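Local structure of cytochrome P450 (Bacillus megaterium, 5L92) at residues E204-P209 with V216-K221; N24-Y29 with A320-E325. The protein binds steroids such as corticosterone in a haem pocket and oxidises them, probably as a haem-dependent monooxygenase. All blocks are in the same frame, centred on the assembly; numbering follows the deposited sequence.

Overall arrangement
Interactions 1 and 2 share no helix or strand and lie on opposite sides of the chain's centre, their centres about 46 Å apart. Interaction 1 is a partly buried contact between neighbouring helices, with only a six-residue gap between 204-209 and 216-221. Interaction 2 is buried and long-range, bringing the start of helix 26-33 against a loop almost 300 residues later in sequence. An arginine is central to both, but its neighbours differ. At the outer edge R206 rests on a leucine methyl and is salt-bridged to an aspartate that a lysine approaches only weakly, whereas in the interior R322 is stacked flat on a phenylalanine ring and paired with a glutamate.

Interaction 1: E204-P209 with V216-K221; sequences EKRTRP and VLLQAK
The turn between helices 177-207 and 213-222, the G and H helices of the P450 fold, is closed by K205 and R206 on one side and L218 and K221 on the other. L218 is the buried member, and its forked end serves both residues opposite. Its CD1 methyl meets the base of the lysine chain, with K205 CB 3.8 Å from L218 CD1. The other methyl lies against one face of the R206 guanidinium, toward its rim, and L218 CD2 is 3.6 Å from R206 NH2. R206 and L218 cross at about a right angle, and the guanidinium covers the CD2 methyl with that face. A bend at chi2 (-149°) helps bring the R206 chain across the gap, although the root of its side chain does not aim at the other helix. K221 reaches the same place from its own helix: its CG stands anti to the backbone N (chi1 -164°), and the chain stays extended until a bend at chi4. K221 NZ then lies 3.5 Å from R206 NH2, obliquely placed against the guanidinium. Two donors cannot bond each other, and both turn to D229: R206 NH2 by a salt bridge to OD1, K221 NZ by a long, weak ion pair to the same atom. That shared anion probably offsets the closeness of the two positive charges. K205 sends its amine elsewhere, to a salt bridge with D212 in the connecting loop and a hydrogen bond to G152 O. L218 also packs on I232 of helix 229-245, the first part of the long helix I. A leucine held between that helix and the side chains of K205 and R206 marks the packing of two consecutive helices across a short connection, the G-H corner of a P450, away from the haem and steroid sites.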
ATOM      1  N   GLU A 204     -28.554   2.337  -0.482  1.00 43.22           N
ATOM      2  CA  GLU A 204     -28.853   2.429  -1.908  1.00 45.37           C
ATOM      3  C   GLU A 204     -28.768   1.066  -2.592  1.00 48.96           C
ATOM      4  O   GLU A 204     -29.559   0.775  -3.499  1.00 52.05           O
ATOM      5  CB  GLU A 204     -27.911   3.413  -2.592  1.00 41.44           C
ATOM      6  CG  GLU A 204     -27.995   4.821  -2.106  1.00 40.27           C
ATOM      7  CD  GLU A 204     -26.974   5.735  -2.767  1.00 40.25           C
ATOM      8  OE1 GLU A 204     -26.038   5.243  -3.452  1.00 42.44           O
ATOM      9  OE2 GLU A 204     -27.102   6.958  -2.605  1.00 41.46           O
ATOM     10  N   LYS A 205     -27.809   0.236  -2.204  1.00 46.48           N
ATOM     11  CA  LYS A 205     -27.618  -1.061  -2.833  1.00 48.70           C
ATOM     12  C   LYS A 205     -28.562  -2.150  -2.377  1.00 50.61           C
ATOM     13  O   LYS A 205     -28.760  -3.117  -3.066  1.00 51.20           O
ATOM     14  CB  LYS A 205     -26.171  -1.518  -2.726  1.00 45.91           C
ATOM     15  CG  LYS A 205     -25.208  -0.549  -3.355  1.00 44.36           C
ATOM     16  CD  LYS A 205     -24.035  -1.171  -4.042  1.00 43.49           C
ATOM     17  CE  LYS A 205     -23.253  -0.123  -4.807  1.00 39.37           C
ATOM     18  NZ  LYS A 205     -23.450  -0.295  -6.245  1.00 39.35           N
ATOM     19  N   ARG A 206     -29.148  -2.000  -1.215  1.00 51.50           N
ATOM     20  CA  ARG A 206     -30.139  -2.970  -0.758  1.00 52.54           C
ATOM     21  C   ARG A 206     -31.350  -2.897  -1.669  1.00 52.59           C
ATOM     22  O   ARG A 206     -32.061  -3.846  -1.843  1.00 54.39           O
ATOM     23  CB  ARG A 206     -30.571  -2.677   0.652  1.00 50.59           C
ATOM     24  CG  ARG A 206     -29.634  -3.217   1.658  1.00 52.12           C
ATOM     25  CD  ARG A 206     -30.326  -3.608   2.917  1.00 55.75           C
ATOM     26  NE  ARG A 206     -29.490  -4.561   3.563  1.00 54.89           N
ATOM     27  CZ  ARG A 206     -28.639  -4.245   4.502  1.00 59.51           C
ATOM     28  NH1 ARG A 206     -28.577  -2.996   4.928  1.00 63.35           N
ATOM     29  NH2 ARG A 206     -27.898  -5.191   5.035  1.00 55.27           N
ATOM     30  N   THR A 207     -31.546  -1.733  -2.235  1.00 53.10           N
ATOM     31  CA  THR A 207     -32.635  -1.424  -3.108  1.00 56.57           C
ATOM     32  C   THR A 207     -32.317  -1.673  -4.557  1.00 60.60           C
ATOM     33  O   THR A 207     -33.124  -2.202  -5.301  1.00 61.97           O
ATOM     34  CB  THR A 207     -32.943   0.093  -3.004  1.00 60.15           C
ATOM     35  OG1 THR A 207     -33.332   0.409  -1.675  1.00 58.45           O
ATOM     36  CG2 THR A 207     -33.989   0.562  -3.994  1.00 64.08           C
ATOM     37  N   ARG A 208     -31.135  -1.259  -4.956  1.00 57.93           N
ATOM     38  CA  ARG A 208     -30.715  -1.313  -6.352  1.00 58.32           C
ATOM     39  C   ARG A 208     -29.322  -1.933  -6.395  1.00 54.86           C
ATOM     40  O   ARG A 208     -28.330  -1.222  -6.593  1.00 53.26           O
ATOM     41  CB  ARG A 208     -30.719   0.097  -6.950  1.00 65.04           C
ATOM     42  CG  ARG A 208     -30.613   0.178  -8.470  1.00 77.04           C
ATOM     43  CD  ARG A 208     -30.836   1.610  -8.983  1.00 77.29           C
ATOM     44  NE  ARG A 208     -32.233   1.797  -9.350  1.00 90.22           N
ATOM     45  CZ  ARG A 208     -32.790   1.273 -10.441  1.00 93.34           C
ATOM     46  NH1 ARG A 208     -32.056   0.537 -11.274  1.00 90.21           N
ATOM     47  NH2 ARG A 208     -34.081   1.476 -10.697  1.00 83.81           N
ATOM     48  N   PRO A 209     -29.198  -3.244  -6.195  1.00 53.00           N
ATOM     49  CA  PRO A 209     -27.849  -3.829  -6.203  1.00 50.83           C
ATOM     50  C   PRO A 209     -27.197  -3.686  -7.564  1.00 50.31           C
ATOM     51  O   PRO A 209     -27.803  -3.205  -8.526  1.00 51.23           O
ATOM     52  CB  PRO A 209     -28.081  -5.304  -5.845  1.00 49.95           C
ATOM     53  CG  PRO A 209     -29.553  -5.447  -5.588  1.00 51.74           C
ATOM     54  CD  PRO A 209     -30.232  -4.291  -6.224  1.00 51.27           C
ATOM     55  N   VAL A 216     -22.300  -7.834  -3.598  1.00 39.40           N
ATOM     56  CA  VAL A 216     -22.031  -9.249  -3.413  1.00 39.89           C
ATOM     57  C   VAL A 216     -22.014  -9.603  -1.938  1.00 41.19           C
ATOM     58  O   VAL A 216     -22.418 -10.703  -1.563  1.00 42.68           O
ATOM     59  CB  VAL A 216     -20.719  -9.642  -4.107  1.00 39.23           C
ATOM     60  CG1 VAL A 216     -20.342 -11.058  -3.726  1.00 39.16           C
ATOM     61  CG2 VAL A 216     -20.883  -9.535  -5.612  1.00 41.59           C
ATOM     62  N   LEU A 217     -21.541  -8.701  -1.073  1.00 39.96           N
ATOM     63  CA  LEU A 217     -21.491  -9.030   0.346  1.00 40.77           C
ATOM     64  C   LEU A 217     -22.849  -8.890   1.012  1.00 43.18           C
ATOM     65  O   LEU A 217     -23.142  -9.628   1.955  1.00 43.60           O
ATOM     66  CB  LEU A 217     -20.497  -8.135   1.063  1.00 39.16           C
ATOM     67  CG  LEU A 217     -19.059  -8.376   0.652  1.00 37.23           C
ATOM     68  CD1 LEU A 217     -18.293  -7.095   0.849  1.00 33.84           C
ATOM     69  CD2 LEU A 217     -18.519  -9.516   1.483  1.00 41.12           C
ATOM     70  N   LEU A 218     -23.654  -7.926   0.562  1.00 43.23           N
ATOM     71  CA  LEU A 218     -25.055  -7.840   0.976  1.00 45.06           C
ATOM     72  C   LEU A 218     -25.813  -9.106   0.591  1.00 46.80           C
ATOM     73  O   LEU A 218     -26.547  -9.674   1.406  1.00 47.95           O
ATOM     74  CB  LEU A 218     -25.707  -6.615   0.344  1.00 41.25           C
ATOM     75  CG  LEU A 218     -25.151  -5.278   0.838  1.00 41.51           C
ATOM     76  CD1 LEU A 218     -25.619  -4.144  -0.067  1.00 42.80           C
ATOM     77  CD2 LEU A 218     -25.579  -5.020   2.264  1.00 44.08           C
ATOM     78  N   GLN A 219     -25.648  -9.563  -0.656  1.00 46.55           N
ATOM     79  CA  GLN A 219     -26.234 -10.836  -1.064  1.00 49.55           C
ATOM     80  C   GLN A 219     -25.793 -11.970  -0.139  1.00 49.77           C
ATOM     81  O   GLN A 219     -26.623 -12.753   0.334  1.00 50.45           O
ATOM     82  CB  GLN A 219     -25.870 -11.135  -2.525  1.00 51.84           C
ATOM     83  CG  GLN A 219     -26.675 -12.272  -3.186  1.00 59.03           C
ATOM     84  CD  GLN A 219     -28.180 -12.136  -2.943  1.00 65.49           C
ATOM     85  OE1 GLN A 219     -28.742 -12.794  -2.060  1.00 66.51           O
ATOM     86  NE2 GLN A 219     -28.832 -11.261  -3.709  1.00 66.80           N
ATOM     87  N   ALA A 220     -24.497 -12.065   0.162  1.00 47.60           N
ATOM     88  CA  ALA A 220     -24.049 -13.091   1.105  1.00 49.46           C
ATOM     89  C   ALA A 220     -24.666 -12.903   2.483  1.00 49.26           C
ATOM     90  O   ALA A 220     -24.886 -13.881   3.203  1.00 50.46           O
ATOM     91  CB  ALA A 220     -22.529 -13.097   1.225  1.00 44.45           C
ATOM     92  N   LYS A 221     -24.929 -11.664   2.884  1.00 49.45           N
ATOM     93  CA  LYS A 221     -25.554 -11.445   4.184  1.00 50.98           C
ATOM     94  C   LYS A 221     -27.005 -11.924   4.189  1.00 51.85           C
ATOM     95  O   LYS A 221     -27.430 -12.611   5.122  1.00 51.85           O
ATOM     96  CB  LYS A 221     -25.477  -9.969   4.574  1.00 49.24           C
ATOM     97  CG  LYS A 221     -25.743  -9.727   6.073  1.00 50.51           C
ATOM     98  CD  LYS A 221     -25.566  -8.261   6.499  1.00 51.16           C
ATOM     99  CE  LYS A 221     -26.281  -7.972   7.834  1.00 50.94           C
ATOM    100  NZ  LYS A 221     -27.669  -7.459   7.643  1.00 56.81           N
TER

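Interaction 2: N24-Y29 with A320-E325; sequences NPFSWY and AHRDAE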
ATOM      1  N   ASN A  24      15.012   8.155   1.879  1.00 34.34           N
ATOM      2  CA  ASN A  24      16.106   7.188   1.800  1.00 33.32           C
ATOM      3  C   ASN A  24      16.486   6.778   3.224  1.00 32.66           C
ATOM      4  O   ASN A  24      17.536   7.160   3.757  1.00 31.65           O
ATOM      5  CB  ASN A  24      17.283   7.746   0.995  1.00 33.90           C
ATOM      6  CG  ASN A  24      16.914   8.004  -0.481  1.00 32.55           C
ATOM      7  OD1 ASN A  24      16.840   7.080  -1.289  1.00 31.03           O
ATOM      8  ND2 ASN A  24      16.653   9.261  -0.818  1.00 31.86           N
ATOM      9  N   PRO A  25      15.630   5.987   3.865  1.00 31.81           N
ATOM     10  CA  PRO A  25      15.916   5.473   5.207  1.00 30.81           C
ATOM     11  C   PRO A  25      16.873   4.289   5.237  1.00 30.71           C
ATOM     12  O   PRO A  25      17.141   3.754   6.321  1.00 30.34           O
ATOM     13  CB  PRO A  25      14.519   5.048   5.704  1.00 30.32           C
ATOM     14  CG  PRO A  25      13.791   4.635   4.426  1.00 30.70           C
ATOM     15  CD  PRO A  25      14.299   5.579   3.367  1.00 30.65           C
ATOM     16  N   PHE A  26      17.442   3.895   4.098  1.00 30.24           N
ATOM     17  CA  PHE A  26      18.091   2.587   4.021  1.00 30.27           C
ATOM     18  C   PHE A  26      19.449   2.530   4.718  1.00 31.65           C
ATOM     19  O   PHE A  26      19.837   1.452   5.164  1.00 30.43           O
ATOM     20  CB  PHE A  26      18.191   2.160   2.550  1.00 30.19           C
ATOM     21  CG  PHE A  26      16.864   2.330   1.806  1.00 29.40           C
ATOM     22  CD1 PHE A  26      15.812   1.514   2.085  1.00 28.11           C
ATOM     23  CD2 PHE A  26      16.698   3.332   0.872  1.00 29.26           C
ATOM     24  CE1 PHE A  26      14.594   1.671   1.427  1.00 27.20           C
ATOM     25  CE2 PHE A  26      15.496   3.487   0.223  1.00 29.33           C
ATOM     26  CZ  PHE A  26      14.444   2.669   0.522  1.00 27.11           C
ATOM     27  N   SER A  27      20.144   3.648   4.880  1.00 30.83           N
ATOM     28  CA  SER A  27      21.381   3.625   5.667  1.00 33.54           C
ATOM     29  C   SER A  27      21.090   3.360   7.141  1.00 31.29           C
ATOM     30  O   SER A  27      21.809   2.596   7.799  1.00 32.75           O
ATOM     31  CB  SER A  27      22.140   4.943   5.498  1.00 33.66           C
ATOM     32  OG  SER A  27      22.753   4.983   4.234  1.00 42.64           O
ATOM     33  N   TRP A  28      20.032   3.974   7.663  1.00 30.61           N
ATOM     34  CA  TRP A  28      19.557   3.689   9.013  1.00 30.83           C
ATOM     35  C   TRP A  28      19.196   2.218   9.196  1.00 30.60           C
ATOM     36  O   TRP A  28      19.626   1.583  10.175  1.00 31.56           O
ATOM     37  CB  TRP A  28      18.346   4.552   9.325  1.00 30.73           C
ATOM     38  CG  TRP A  28      17.786   4.332  10.729  1.00 31.26           C
ATOM     39  CD1 TRP A  28      18.477   4.439  11.917  1.00 32.09           C
ATOM     40  CD2 TRP A  28      16.442   3.944  11.087  1.00 31.57           C
ATOM     41  NE1 TRP A  28      17.639   4.155  12.982  1.00 33.34           N
ATOM     42  CE2 TRP A  28      16.391   3.852  12.501  1.00 32.97           C
ATOM     43  CE3 TRP A  28      15.278   3.673  10.355  1.00 30.81           C
ATOM     44  CZ2 TRP A  28      15.219   3.540  13.189  1.00 32.94           C
ATOM     45  CZ3 TRP A  28      14.122   3.351  11.040  1.00 30.64           C
ATOM     46  CH2 TRP A  28      14.105   3.275  12.445  1.00 33.12           C
ATOM     47  N   TYR A  29      18.345   1.678   8.298  1.00 30.14           N
ATOM     48  CA  TYR A  29      18.012   0.255   8.333  1.00 28.92           C
ATOM     49  C   TYR A  29      19.274  -0.605   8.394  1.00 30.29           C
ATOM     50  O   TYR A  29      19.351  -1.571   9.163  1.00 31.08           O
ATOM     51  CB  TYR A  29      17.198  -0.158   7.090  1.00 27.93           C
ATOM     52  CG  TYR A  29      15.817   0.442   6.858  1.00 27.50           C
ATOM     53  CD1 TYR A  29      15.074   1.019   7.882  1.00 27.23           C
ATOM     54  CD2 TYR A  29      15.247   0.386   5.588  1.00 27.80           C
ATOM     55  CE1 TYR A  29      13.815   1.564   7.630  1.00 27.26           C
ATOM     56  CE2 TYR A  29      14.021   0.920   5.332  1.00 26.97           C
ATOM     57  CZ  TYR A  29      13.289   1.490   6.358  1.00 26.46           C
ATOM     58  OH  TYR A  29      12.052   2.006   6.099  1.00 24.24           O
ATOM     59  N   ALA A 320      14.044  -5.436   5.928  1.00 24.77           N
ATOM     60  CA  ALA A 320      14.169  -6.839   5.555  1.00 25.86           C
ATOM     61  C   ALA A 320      14.541  -7.002   4.091  1.00 26.56           C
ATOM     62  O   ALA A 320      15.240  -7.955   3.725  1.00 27.53           O
ATOM     63  CB  ALA A 320      12.860  -7.585   5.828  1.00 25.81           C
ATOM     64  N   HIS A 321      14.028  -6.115   3.226  1.00 25.25           N
ATOM     65  CA  HIS A 321      14.210  -6.218   1.789  1.00 26.11           C
ATOM     66  C   HIS A 321      15.639  -5.910   1.342  1.00 26.49           C
ATOM     67  O   HIS A 321      15.942  -6.139   0.161  1.00 27.01           O
ATOM     68  CB  HIS A 321      13.269  -5.257   1.083  1.00 25.21           C
ATOM     69  CG  HIS A 321      11.834  -5.664   1.121  1.00 25.45           C
ATOM     70  ND1 HIS A 321      10.806  -4.787   0.845  1.00 24.52           N
ATOM     71  CD2 HIS A 321      11.256  -6.847   1.434  1.00 25.60           C
ATOM     72  CE1 HIS A 321       9.658  -5.431   0.938  1.00 24.56           C
ATOM     73  NE2 HIS A 321       9.899  -6.674   1.311  1.00 25.55           N
ATOM     74  N   ARG A 322      16.457  -5.335   2.240  1.00 26.90           N
ATOM     75  CA  ARG A 322      17.857  -4.993   2.034  1.00 29.89           C
ATOM     76  C   ARG A 322      18.816  -5.894   2.831  1.00 30.44           C
ATOM     77  O   ARG A 322      19.994  -5.571   2.963  1.00 31.63           O
ATOM     78  CB  ARG A 322      18.106  -3.534   2.429  1.00 31.21           C
ATOM     79  CG  ARG A 322      17.219  -2.469   1.811  1.00 31.19           C
ATOM     80  CD  ARG A 322      17.471  -2.302   0.346  1.00 31.34           C
ATOM     81  NE  ARG A 322      16.753  -1.192  -0.289  1.00 28.37           N
ATOM     82  CZ  ARG A 322      17.329  -0.058  -0.688  1.00 28.57           C
ATOM     83  NH1 ARG A 322      18.627   0.154  -0.519  1.00 31.23           N
ATOM     84  NH2 ARG A 322      16.611   0.855  -1.282  1.00 25.87           N
ATOM     85  N   ASP A 323      18.333  -6.999   3.371  1.00 29.77           N
ATOM     86  CA  ASP A 323      19.110  -7.884   4.225  1.00 31.44           C
ATOM     87  C   ASP A 323      20.029  -8.753   3.357  1.00 33.03           C
ATOM     88  O   ASP A 323      19.549  -9.483   2.477  1.00 32.45           O
ATOM     89  CB  ASP A 323      18.125  -8.734   5.033  1.00 30.24           C
ATOM     90  CG  ASP A 323      18.793  -9.585   6.094  1.00 31.93           C
ATOM     91  OD1 ASP A 323      19.891 -10.126   5.827  1.00 33.11           O
ATOM     92  OD2 ASP A 323      18.200  -9.727   7.198  1.00 29.16           O
ATOM     93  N   ALA A 324      21.342  -8.674   3.591  1.00 33.43           N
ATOM     94  CA  ALA A 324      22.281  -9.333   2.671  1.00 35.25           C
ATOM     95  C   ALA A 324      22.134 -10.853   2.679  1.00 35.78           C
ATOM     96  O   ALA A 324      22.361 -11.501   1.645  1.00 33.89           O
ATOM     97  CB  ALA A 324      23.707  -8.956   3.014  1.00 34.74           C
ATOM     98  N   GLU A 325      21.726 -11.428   3.819  1.00 36.36           N
ATOM     99  CA  GLU A 325      21.528 -12.868   3.920  1.00 37.26           C
ATOM    100  C   GLU A 325      20.474 -13.377   2.943  1.00 35.87           C
ATOM    101  O   GLU A 325      20.466 -14.558   2.613  1.00 34.99           O
ATOM    102  CB  GLU A 325      21.151 -13.253   5.360  1.00 41.34           C
ATOM    103  CG  GLU A 325      22.238 -12.946   6.438  1.00 45.98           C
ATOM    104  CD  GLU A 325      23.360 -13.983   6.536  1.00 60.59           C
ATOM    105  OE1 GLU A 325      23.091 -15.210   6.543  1.00 49.92           O
ATOM    106  OE2 GLU A 325      24.538 -13.566   6.637  1.00 73.07           O
TER
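R322 lays its guanidinium flat on the ring of F26, the two planes only 17° apart. R322 CZ sits 3.6 Å from the F26 ring centroid and 16° off the ring normal, a cation-pi contact over the face. NH2 is the most central atom, close above the middle of the ring, and R322 NH2 comes within 3.2 Å of F26 CE2. R322 NH1 is displaced toward the root of the phenylalanine, 3.7 Å from F26 CB. A chi2 of -69° folds the arginine chain and helps set its end over the ring. The far face of the ring is backed by P25 CD, so F26 is sandwiched between proline and guanidinium at the first turn of helix 26-33. Further out, R322 NH1 is salt-bridged to E331 and NH2 is hydrogen-bonded to Y285 O, which together fix the rotation of the group; the Y285 ring also makes a cation-pi contact with R322. A leucine in place of F26 would probably cost the guanidinium this stack, leaving Y285 as an aromatic partner, and open a gap beside P25. The charge, which R322 very probably keeps even when buried, is met by E331, while the F26 ring takes up one face.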